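Long-range contacts in Mgp-operon protein 3 (Mycoplasma pneumoniae, PDB 6RJ1), which probably takes part in the attachment of this human pathogen to host cells, as an extracellular, membrane-anchored adhesin that partners the P1 adhesin: residues Y138-E142 with S156-L161; Y478-G482 with L704-R708; W493-N499 with K722-T728. The contacts are given in a common frame with arbitrary orientation. Numbering follows the deposited sequence.

Contact 1 (Y138-E142 with S156-L161)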
loop_
_atom_site.group_PDB
_atom_site.type_symbol
_atom_site.label_atom_id
_atom_site.label_comp_id
_atom_site.label_asym_id
_atom_site.label_seq_id
_atom_site.Cartn_x
_atom_site.Cartn_y
_atom_site.Cartn_z
ATOM N N TYR A 138 2.038 -5.731 -20.415
ATOM C CA TYR A 138 1.357 -5.827 -21.699
ATOM C C TYR A 138 -0.168 -5.706 -21.591
ATOM O O TYR A 138 -0.796 -6.339 -20.742
ATOM C CB TYR A 138 1.771 -7.091 -22.468
ATOM C CG TYR A 138 1.162 -7.189 -23.853
ATOM C CD1 TYR A 138 1.794 -6.625 -24.958
ATOM C CD2 TYR A 138 -0.048 -7.843 -24.060
ATOM C CE1 TYR A 138 1.230 -6.704 -26.234
ATOM C CE2 TYR A 138 -0.637 -7.895 -25.321
ATOM C CZ TYR A 138 0.013 -7.340 -26.409
ATOM O OH TYR A 138 -0.563 -7.428 -27.651
ATOM N N VAL A 139 -0.748 -4.899 -22.490
ATOM C CA VAL A 139 -2.187 -4.692 -22.650
ATOM C C VAL A 139 -2.456 -4.405 -24.131
ATOM O O VAL A 139 -1.954 -3.422 -24.677
ATOM C CB VAL A 139 -2.835 -3.696 -21.648
ATOM C CG1 VAL A 139 -2.257 -2.286 -21.759
ATOM C CG2 VAL A 139 -4.351 -3.687 -21.783
ATOM N N LYS A 140 -3.164 -5.327 -24.796
ATOM C CA LYS A 140 -3.417 -5.270 -26.234
ATOM C C LYS A 140 -4.436 -4.199 -26.610
ATOM O O LYS A 140 -5.533 -4.167 -26.050
ATOM C CB LYS A 140 -3.797 -6.674 -26.764
ATOM C CG LYS A 140 -4.296 -6.759 -28.209
ATOM C CD LYS A 140 -5.727 -7.325 -28.244
ATOM C CE LYS A 140 -6.301 -7.499 -29.629
ATOM N NZ LYS A 140 -5.751 -8.698 -30.317
ATOM N N GLN A 141 -4.052 -3.317 -27.563
ATOM C CA GLN A 141 -4.906 -2.261 -28.112
ATOM C C GLN A 141 -5.983 -2.979 -28.903
ATOM O O GLN A 141 -5.662 -3.778 -29.786
ATOM C CB GLN A 141 -4.098 -1.312 -29.002
ATOM C CG GLN A 141 -4.313 0.141 -28.633
ATOM C CD GLN A 141 -3.597 1.082 -29.557
ATOM O OE1 GLN A 141 -4.227 1.818 -30.321
ATOM N NE2 GLN A 141 -2.266 1.102 -29.495
ATOM N N GLU A 142 -7.251 -2.774 -28.536
ATOM C CA GLU A 142 -8.357 -3.533 -29.093
ATOM C C GLU A 142 -8.723 -3.160 -30.545
ATOM O O GLU A 142 -7.966 -3.541 -31.434
ATOM C CB GLU A 142 -9.560 -3.501 -28.149
ATOM C CG GLU A 142 -9.213 -4.213 -26.853
ATOM C CD GLU A 142 -10.344 -4.905 -26.128
ATOM O OE1 GLU A 142 -11.398 -4.265 -25.914
ATOM O OE2 GLU A 142 -10.160 -6.082 -25.746
ATOM N N SER A 156 -11.782 -7.951 -20.878
ATOM C CA SER A 156 -10.811 -7.010 -21.429
ATOM C C SER A 156 -10.234 -6.036 -20.409
ATOM O O SER A 156 -10.934 -5.130 -19.943
ATOM C CB SER A 156 -11.418 -6.251 -22.605
ATOM O OG SER A 156 -10.575 -5.203 -23.054
ATOM N N LEU A 157 -8.933 -6.188 -20.117
ATOM C CA LEU A 157 -8.194 -5.293 -19.237
ATOM C C LEU A 157 -8.094 -3.913 -19.900
ATOM O O LEU A 157 -8.209 -2.897 -19.216
ATOM C CB LEU A 157 -6.807 -5.875 -18.934
ATOM C CG LEU A 157 -5.807 -5.034 -18.115
ATOM C CD1 LEU A 157 -6.376 -4.597 -16.758
ATOM C CD2 LEU A 157 -4.543 -5.804 -17.896
ATOM N N TYR A 158 -7.947 -3.885 -21.236
ATOM C CA TYR A 158 -7.896 -2.655 -22.024
ATOM C C TYR A 158 -9.133 -1.772 -21.768
ATOM O O TYR A 158 -8.991 -0.565 -21.547
ATOM C CB TYR A 158 -7.733 -2.959 -23.524
ATOM C CG TYR A 158 -7.655 -1.699 -24.355
ATOM C CD1 TYR A 158 -6.486 -0.948 -24.407
ATOM C CD2 TYR A 158 -8.771 -1.216 -25.030
ATOM C CE1 TYR A 158 -6.423 0.241 -25.130
ATOM C CE2 TYR A 158 -8.717 -0.033 -25.761
ATOM C CZ TYR A 158 -7.545 0.703 -25.790
ATOM O OH TYR A 158 -7.478 1.881 -26.477
ATOM N N LYS A 159 -10.331 -2.384 -21.775
ATOM C CA LYS A 159 -11.593 -1.689 -21.540
ATOM C C LYS A 159 -11.634 -1.051 -20.155
ATOM O O LYS A 159 -12.092 0.085 -20.034
ATOM C CB LYS A 159 -12.793 -2.619 -21.776
ATOM C CG LYS A 159 -13.068 -2.877 -23.247
ATOM C CD LYS A 159 -14.423 -3.518 -23.473
ATOM C CE LYS A 159 -14.666 -3.843 -24.929
ATOM N NZ LYS A 159 -14.023 -5.126 -25.324
ATOM N N THR A 160 -11.099 -1.756 -19.130
ATOM C CA THR A 160 -11.017 -1.274 -17.743
ATOM C C THR A 160 -10.110 -0.052 -17.663
ATOM O O THR A 160 -10.473 0.929 -17.014
ATOM C CB THR A 160 -10.476 -2.373 -16.798
ATOM O OG1 THR A 160 -11.207 -3.583 -16.977
ATOM C CG2 THR A 160 -10.500 -1.955 -15.314
ATOM N N LEU A 161 -8.928 -0.124 -18.310
ATOM C CA LEU A 161 -7.926 0.932 -18.299
ATOM C C LEU A 161 -8.384 2.210 -18.983
ATOM O O LEU A 161 -7.981 3.301 -18.574
ATOM C CB LEU A 161 -6.598 0.429 -18.868
ATOM C CG LEU A 161 -5.928 -0.719 -18.092
ATOM C CD1 LEU A 161 -4.795 -1.320 -18.884
ATOM C CD2 LEU A 161 -5.466 -0.280 -16.695
#

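Contact 2 (Y478-G482 with L704-R708)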
loop_
_atom_site.group_PDB
_atom_site.type_symbol
_atom_site.label_atom_id
_atom_site.label_comp_id
_atom_site.label_asym_id
_atom_site.label_seq_id
_atom_site.Cartn_x
_atom_site.Cartn_y
_atom_site.Cartn_z
ATOM N N TYR A 478 4.036 -5.506 -11.110
ATOM C CA TYR A 478 5.301 -5.891 -10.476
ATOM C C TYR A 478 6.159 -6.671 -11.463
ATOM O O TYR A 478 5.632 -7.231 -12.417
ATOM C CB TYR A 478 5.047 -6.716 -9.199
ATOM C CG TYR A 478 4.345 -8.036 -9.449
ATOM C CD1 TYR A 478 2.963 -8.093 -9.619
ATOM C CD2 TYR A 478 5.061 -9.231 -9.495
ATOM C CE1 TYR A 478 2.314 -9.302 -9.846
ATOM C CE2 TYR A 478 4.421 -10.447 -9.721
ATOM C CZ TYR A 478 3.044 -10.479 -9.887
ATOM O OH TYR A 478 2.405 -11.674 -10.099
ATOM N N TRP A 479 7.465 -6.727 -11.230
ATOM C CA TRP A 479 8.375 -7.431 -12.125
ATOM C C TRP A 479 8.936 -8.714 -11.558
ATOM O O TRP A 479 9.176 -8.805 -10.363
ATOM C CB TRP A 479 9.541 -6.519 -12.520
ATOM C CG TRP A 479 9.206 -5.575 -13.624
ATOM C CD1 TRP A 479 9.349 -5.795 -14.961
ATOM C CD2 TRP A 479 8.663 -4.255 -13.487
ATOM N NE1 TRP A 479 8.921 -4.694 -15.670
ATOM C CE2 TRP A 479 8.518 -3.723 -14.788
ATOM C CE3 TRP A 479 8.287 -3.465 -12.387
ATOM C CZ2 TRP A 479 8.011 -2.441 -15.019
ATOM C CZ3 TRP A 479 7.787 -2.194 -12.619
ATOM C CH2 TRP A 479 7.653 -1.694 -13.919
ATOM N N VAL A 480 9.135 -9.699 -12.431
ATOM C CA VAL A 480 9.826 -10.964 -12.207
ATOM C C VAL A 480 10.673 -11.093 -13.490
ATOM O O VAL A 480 10.143 -11.399 -14.571
ATOM C CB VAL A 480 8.932 -12.211 -11.948
ATOM C CG1 VAL A 480 9.791 -13.473 -11.844
ATOM C CG2 VAL A 480 8.085 -12.046 -10.696
ATOM N N VAL A 481 11.955 -10.736 -13.388
ATOM C CA VAL A 481 12.866 -10.732 -14.535
ATOM C C VAL A 481 14.035 -11.677 -14.326
ATOM O O VAL A 481 14.436 -11.929 -13.191
ATOM C CB VAL A 481 13.344 -9.296 -14.921
ATOM C CG1 VAL A 481 12.203 -8.456 -15.470
ATOM C CG2 VAL A 481 14.010 -8.584 -13.747
ATOM N N GLY A 482 14.571 -12.187 -15.426
ATOM C CA GLY A 482 15.745 -13.045 -15.401
ATOM C C GLY A 482 16.989 -12.184 -15.427
ATOM O O GLY A 482 17.006 -11.125 -16.069
ATOM N N LEU A 704 6.660 -17.715 -8.912
ATOM C CA LEU A 704 7.343 -16.565 -9.499
ATOM C C LEU A 704 7.517 -16.751 -11.001
ATOM O O LEU A 704 7.357 -15.790 -11.748
ATOM C CB LEU A 704 8.710 -16.334 -8.833
ATOM C CG LEU A 704 8.696 -15.693 -7.444
ATOM C CD1 LEU A 704 10.049 -15.800 -6.786
ATOM C CD2 LEU A 704 8.239 -14.240 -7.491
ATOM N N LYS A 705 7.804 -17.996 -11.446
ATOM C CA LYS A 705 7.984 -18.349 -12.858
ATOM C C LYS A 705 6.684 -18.168 -13.631
ATOM O O LYS A 705 6.736 -17.766 -14.792
ATOM C CB LYS A 705 8.495 -19.778 -13.001
ATOM C CG LYS A 705 9.181 -20.058 -14.331
ATOM C CD LYS A 705 9.674 -21.476 -14.377
ATOM C CE LYS A 705 10.196 -21.830 -15.750
ATOM N NZ LYS A 705 10.975 -23.105 -15.756
ATOM N N SER A 706 5.523 -18.435 -12.982
ATOM C CA SER A 706 4.205 -18.260 -13.579
ATOM C C SER A 706 3.927 -16.789 -13.833
ATOM O O SER A 706 3.341 -16.460 -14.860
ATOM C CB SER A 706 3.128 -18.862 -12.689
ATOM O OG SER A 706 3.287 -20.269 -12.641
ATOM N N ALA A 707 4.385 -15.905 -12.919
ATOM C CA ALA A 707 4.232 -14.458 -13.031
ATOM C C ALA A 707 5.082 -13.912 -14.181
ATOM O O ALA A 707 4.622 -13.018 -14.893
ATOM C CB ALA A 707 4.603 -13.785 -11.721
ATOM N N ARG A 708 6.295 -14.476 -14.391
ATOM C CA ARG A 708 7.189 -14.083 -15.485
ATOM C C ARG A 708 6.588 -14.526 -16.821
ATOM O O ARG A 708 6.572 -13.741 -17.770
ATOM C CB ARG A 708 8.611 -14.650 -15.282
ATOM C CG ARG A 708 9.501 -14.574 -16.522
ATOM C CD ARG A 708 10.919 -14.161 -16.232
ATOM N NE ARG A 708 11.738 -15.274 -15.763
ATOM C CZ ARG A 708 12.900 -15.622 -16.301
ATOM N NH1 ARG A 708 13.383 -14.958 -17.344
ATOM N NH2 ARG A 708 13.590 -16.639 -15.802
#

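Contact 3 (W493-N499 with K722-T728)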
loop_
_atom_site.group_PDB
_atom_site.type_symbol
_atom_site.label_atom_id
_atom_site.label_comp_id
_atom_site.label_asym_id
_atom_site.label_seq_id
_atom_site.Cartn_x
_atom_site.Cartn_y
_atom_site.Cartn_z
ATOM N N TRP A 493 -1.164 -6.858 -11.275
ATOM C CA TRP A 493 -1.690 -7.339 -9.995
ATOM C C TRP A 493 -3.115 -7.900 -10.176
ATOM O O TRP A 493 -3.471 -8.887 -9.524
ATOM C CB TRP A 493 -1.674 -6.244 -8.927
ATOM C CG TRP A 493 -0.367 -6.111 -8.205
ATOM C CD1 TRP A 493 0.424 -5.003 -8.145
ATOM C CD2 TRP A 493 0.296 -7.122 -7.429
ATOM N NE1 TRP A 493 1.533 -5.252 -7.375
ATOM C CE2 TRP A 493 1.480 -6.545 -6.919
ATOM C CE3 TRP A 493 -0.008 -8.461 -7.098
ATOM C CZ2 TRP A 493 2.381 -7.268 -6.123
ATOM C CZ3 TRP A 493 0.873 -9.169 -6.295
ATOM C CH2 TRP A 493 2.060 -8.582 -5.827
ATOM N N ALA A 494 -3.897 -7.295 -11.105
ATOM C CA ALA A 494 -5.262 -7.700 -11.459
ATOM C C ALA A 494 -5.298 -9.097 -12.076
ATOM O O ALA A 494 -6.362 -9.715 -12.122
ATOM C CB ALA A 494 -5.885 -6.685 -12.411
ATOM N N LYS A 495 -4.147 -9.581 -12.571
ATOM C CA LYS A 495 -3.994 -10.917 -13.159
ATOM C C LYS A 495 -3.254 -11.860 -12.178
ATOM O O LYS A 495 -2.917 -12.987 -12.545
ATOM C CB LYS A 495 -3.284 -10.841 -14.516
ATOM C CG LYS A 495 -4.190 -10.402 -15.653
ATOM C CD LYS A 495 -3.424 -10.072 -16.930
ATOM C CE LYS A 495 -3.130 -11.278 -17.789
ATOM N NZ LYS A 495 -2.730 -10.893 -19.173
ATOM N N THR A 496 -3.012 -11.391 -10.924
ATOM C CA THR A 496 -2.378 -12.180 -9.869
ATOM C C THR A 496 -3.397 -12.416 -8.760
ATOM O O THR A 496 -3.652 -11.530 -7.936
ATOM C CB THR A 496 -1.066 -11.552 -9.373
ATOM O OG1 THR A 496 -0.244 -11.210 -10.484
ATOM C CG2 THR A 496 -0.298 -12.481 -8.448
ATOM N N GLU A 497 -4.006 -13.609 -8.775
ATOM C CA GLU A 497 -4.997 -14.047 -7.805
ATOM C C GLU A 497 -4.267 -14.484 -6.536
ATOM O O GLU A 497 -3.368 -15.325 -6.583
ATOM C CB GLU A 497 -5.849 -15.182 -8.391
ATOM C CG GLU A 497 -7.108 -15.521 -7.606
ATOM C CD GLU A 497 -7.729 -16.840 -8.030
ATOM O OE1 GLU A 497 -7.220 -17.906 -7.609
ATOM O OE2 GLU A 497 -8.720 -16.809 -8.797
ATOM N N LEU A 498 -4.625 -13.867 -5.411
ATOM C CA LEU A 498 -4.021 -14.162 -4.118
ATOM C C LEU A 498 -5.019 -14.890 -3.234
ATOM O O LEU A 498 -6.228 -14.858 -3.492
ATOM C CB LEU A 498 -3.551 -12.863 -3.422
ATOM C CG LEU A 498 -2.542 -11.980 -4.177
ATOM C CD1 LEU A 498 -2.223 -10.742 -3.408
ATOM C CD2 LEU A 498 -1.244 -12.715 -4.479
ATOM N N ASN A 499 -4.503 -15.585 -2.219
ATOM C CA ASN A 499 -5.323 -16.252 -1.224
ATOM C C ASN A 499 -5.578 -15.190 -0.159
ATOM O O ASN A 499 -4.634 -14.584 0.357
ATOM C CB ASN A 499 -4.606 -17.467 -0.649
ATOM C CG ASN A 499 -5.407 -18.304 0.321
ATOM O OD1 ASN A 499 -6.472 -17.923 0.822
ATOM N ND2 ASN A 499 -4.898 -19.477 0.613
ATOM N N LYS A 722 -4.729 -16.238 -15.159
ATOM C CA LYS A 722 -4.333 -15.682 -13.877
ATOM C C LYS A 722 -3.163 -16.440 -13.234
ATOM O O LYS A 722 -3.016 -17.647 -13.431
ATOM C CB LYS A 722 -5.553 -15.702 -12.934
ATOM C CG LYS A 722 -5.908 -14.365 -12.289
ATOM C CD LYS A 722 -6.798 -13.489 -13.177
ATOM C CE LYS A 722 -7.903 -12.819 -12.403
ATOM N NZ LYS A 722 -9.033 -13.750 -12.136
ATOM N N VAL A 723 -2.351 -15.718 -12.447
ATOM C CA VAL A 723 -1.220 -16.241 -11.675
ATOM C C VAL A 723 -1.843 -16.585 -10.319
ATOM O O VAL A 723 -2.612 -15.784 -9.780
ATOM C CB VAL A 723 -0.078 -15.190 -11.506
ATOM C CG1 VAL A 723 1.162 -15.808 -10.869
ATOM C CG2 VAL A 723 0.280 -14.527 -12.823
ATOM N N LYS A 724 -1.546 -17.765 -9.781
ATOM C CA LYS A 724 -2.105 -18.173 -8.494
ATOM C C LYS A 724 -1.047 -18.337 -7.402
ATOM O O LYS A 724 -0.222 -19.255 -7.465
ATOM C CB LYS A 724 -2.974 -19.439 -8.631
ATOM C CG LYS A 724 -4.366 -19.181 -9.196
ATOM C CD LYS A 724 -5.243 -20.423 -9.074
ATOM C CE LYS A 724 -6.519 -20.307 -9.873
ATOM N NZ LYS A 724 -7.335 -21.546 -9.788
ATOM N N TRP A 725 -1.076 -17.432 -6.407
ATOM C CA TRP A 725 -0.201 -17.452 -5.233
ATOM C C TRP A 725 -1.113 -17.879 -4.082
ATOM O O TRP A 725 -1.892 -17.074 -3.564
ATOM C CB TRP A 725 0.445 -16.065 -4.985
ATOM C CG TRP A 725 1.426 -15.598 -6.035
ATOM C CD1 TRP A 725 1.825 -16.270 -7.158
ATOM C CD2 TRP A 725 2.158 -14.362 -6.028
ATOM N NE1 TRP A 725 2.742 -15.521 -7.860
ATOM C CE2 TRP A 725 2.969 -14.347 -7.188
ATOM C CE3 TRP A 725 2.206 -13.259 -5.154
ATOM C CZ2 TRP A 725 3.812 -13.271 -7.497
ATOM C CZ3 TRP A 725 3.030 -12.193 -5.467
ATOM C CH2 TRP A 725 3.833 -12.210 -6.617
ATOM N N THR A 726 -1.095 -19.175 -3.760
ATOM C CA THR A 726 -1.983 -19.767 -2.754
ATOM C C THR A 726 -1.473 -19.663 -1.303
ATOM O O THR A 726 -2.278 -19.771 -0.372
ATOM C CB THR A 726 -2.318 -21.212 -3.131
ATOM O OG1 THR A 726 -1.111 -21.896 -3.446
ATOM C CG2 THR A 726 -3.280 -21.295 -4.311
ATOM N N ASN A 727 -0.160 -19.450 -1.101
ATOM C CA ASN A 727 0.390 -19.340 0.251
ATOM C C ASN A 727 0.467 -17.883 0.714
ATOM O O ASN A 727 1.522 -17.376 1.102
ATOM C CB ASN A 727 1.713 -20.088 0.378
ATOM C CG ASN A 727 1.502 -21.567 0.290
ATOM O OD1 ASN A 727 0.912 -22.179 1.181
ATOM N ND2 ASN A 727 1.946 -22.166 -0.798
ATOM N N THR A 728 -0.685 -17.219 0.660
ATOM C CA THR A 728 -0.865 -15.834 1.072
ATOM C C THR A 728 -2.093 -15.754 1.974
ATOM O O THR A 728 -2.866 -16.717 2.065
ATOM C CB THR A 728 -0.994 -14.891 -0.156
ATOM O OG1 THR A 728 -2.057 -15.336 -0.984
ATOM C CG2 THR A 728 0.294 -14.784 -0.980
#

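Contact 1 (Y138-E142 with S156-L161)
Two bumps on the extended segment 138-142, Val139 and Glu142, push against the first turn of the helix that starts at Leu157. Val139 CG2 drops into a hollow on that turn: it lies 3.9 Å from Tyr158 CB, 3.8 Å from Leu161 CD1 and 4.2 Å from Leu157 CG, with the two leucines one turn apart as its walls. Trp492 touches all three aliphatic side chains and so continues this apolar patch. A third bump comes from the helix: Tyr158. Its CA-to-CB bond points toward 138-142, and its ring has the backbone of Gln141 and Glu142 over one face and Val139 CG2 at the edge; Glu142 CG comes within 3.5 Å of Tyr158 CD2. The phenol hydroxyl hydrogen-bonds to the carbonyl of Gln67. Glu142 then reaches over the start of the helix. Glu142 OE1 makes a salt bridge to Lys159 NZ at 2.8 Å, and Glu142 OE2 takes a weak hydrogen bond from Ser156 OG at 2.9 Å. Ser156 is the N-cap, its OG accepting from Lys159 N at 3.1 Å. The cap hydroxyl thus accepts from the helix backbone and donates, weakly, to the carboxylate, whose negative charge at the helix N-terminus suits the helix dipole, so the polar end of the contact pins the same turn that the apolar end packs.

Contact 2 (Y478-G482 with L704-R708)
Val480 lies over the helix turn formed by Leu704, Ala707 and Arg708, and it is the centre of this contact. Val480 CG1 sits 3.4 Å from Leu704 O and 3.8 Å from Arg708 CB, while Val480 CG2 packs at 3.9 Å from Leu704 CD2 and 4.0 Å from Ala707 CB. The small Ala707 lets the helix come close: its methyl is also touched by Tyr478, with Ala707 CB 3.5 Å from Tyr478 OH and 3.9 Å from Tyr478 CE2. That hydroxyl has its polar partner elsewhere, in Thr496 OG1. Strand 477-482 is an inner strand of a mixed beta-sheet, between 464-468 and 487-492, and helix 701-712 lies across one face of it. The short axes come within 7.8 Å and cross at -97°, nearly at right angles, so one turn of helix meets the strand. Alternation along the strand sorts the side chains, with Val480 directed at the helix and Trp479 and Val481 turned to the opposite face, where they touch side chains of strand 125-135 of the same sheet. Further along, Arg708 stretches beside the strand: its CD is 3.3 Å from Val480 O, and its guanidinium spreads over the backbone at Gly482, with NH1 3.6 Å from Gly482 N. A CB on Gly482 would stand only 2.6 Å from Arg708 NH1, and Gly482 N itself is hydrogen-bonded to the side chain of Gln485.

Contact 3 (W493-N499 with K722-T728)
Trp493 begins the run, its CH2 3.8 Å from Trp725 CZ3, the two six-membered rings nearly perpendicular at 86°. Lys495 starts the backbone ladder, its O accepting from Val723 N at 2.8 Å. Thr496 pairs with Val723 and lays CG2 over the Trp725 six-membered ring, 4.0 Å from the centroid, a CH-pi contact. In a mixed sheet, strand 723-732 pairs antiparallel with 693-699 and parallel with 496-498, so Glu497 bonds to residues on both sides of its partner Lys724: Glu497 N donates to Val723 O (2.8 Å) and Glu497 O accepts from Trp725 N (3.1 Å). On the face opposite Thr496, Glu497 OE1 is 3.4 Å from Lys724 CE and 4.2 Å from Lys724 NZ, beyond salt-bridge range. Leu498 returns to the tryptophan side, CD2 3.6 Å from Trp725 CE3. Opposite Asn499 the segment 722-728 bends after Trp725: Asn499 N donates to Thr728 OG1 (2.8 Å) and weakly to Trp725 O (3.3 Å), and Asn499 ND2 to Thr726 O (2.8 Å).

In the fold
Contact 1 closes within one stretch of chain before the other two open; contacts 2 and 3 alternate in sequence. Their centres are about 13 Å apart and they touch: Tyr478 packs on Trp493 and Trp725, and Val723 packs on helix 701-712, which precedes its strand. Contact 2 lays that helix on the sheet of strand 477-482, contact 3 lies within the other sheet, and the helix and Tyr478 bring the two sheets together. Contact 1 lies about 20 Å from either centre without touching; its neighbour Trp492 directly precedes Trp493 of contact 3. In this probable adhesin, contacts 2 and 3 tie residues 478-499 to residues 704-728, more than 200 positions later.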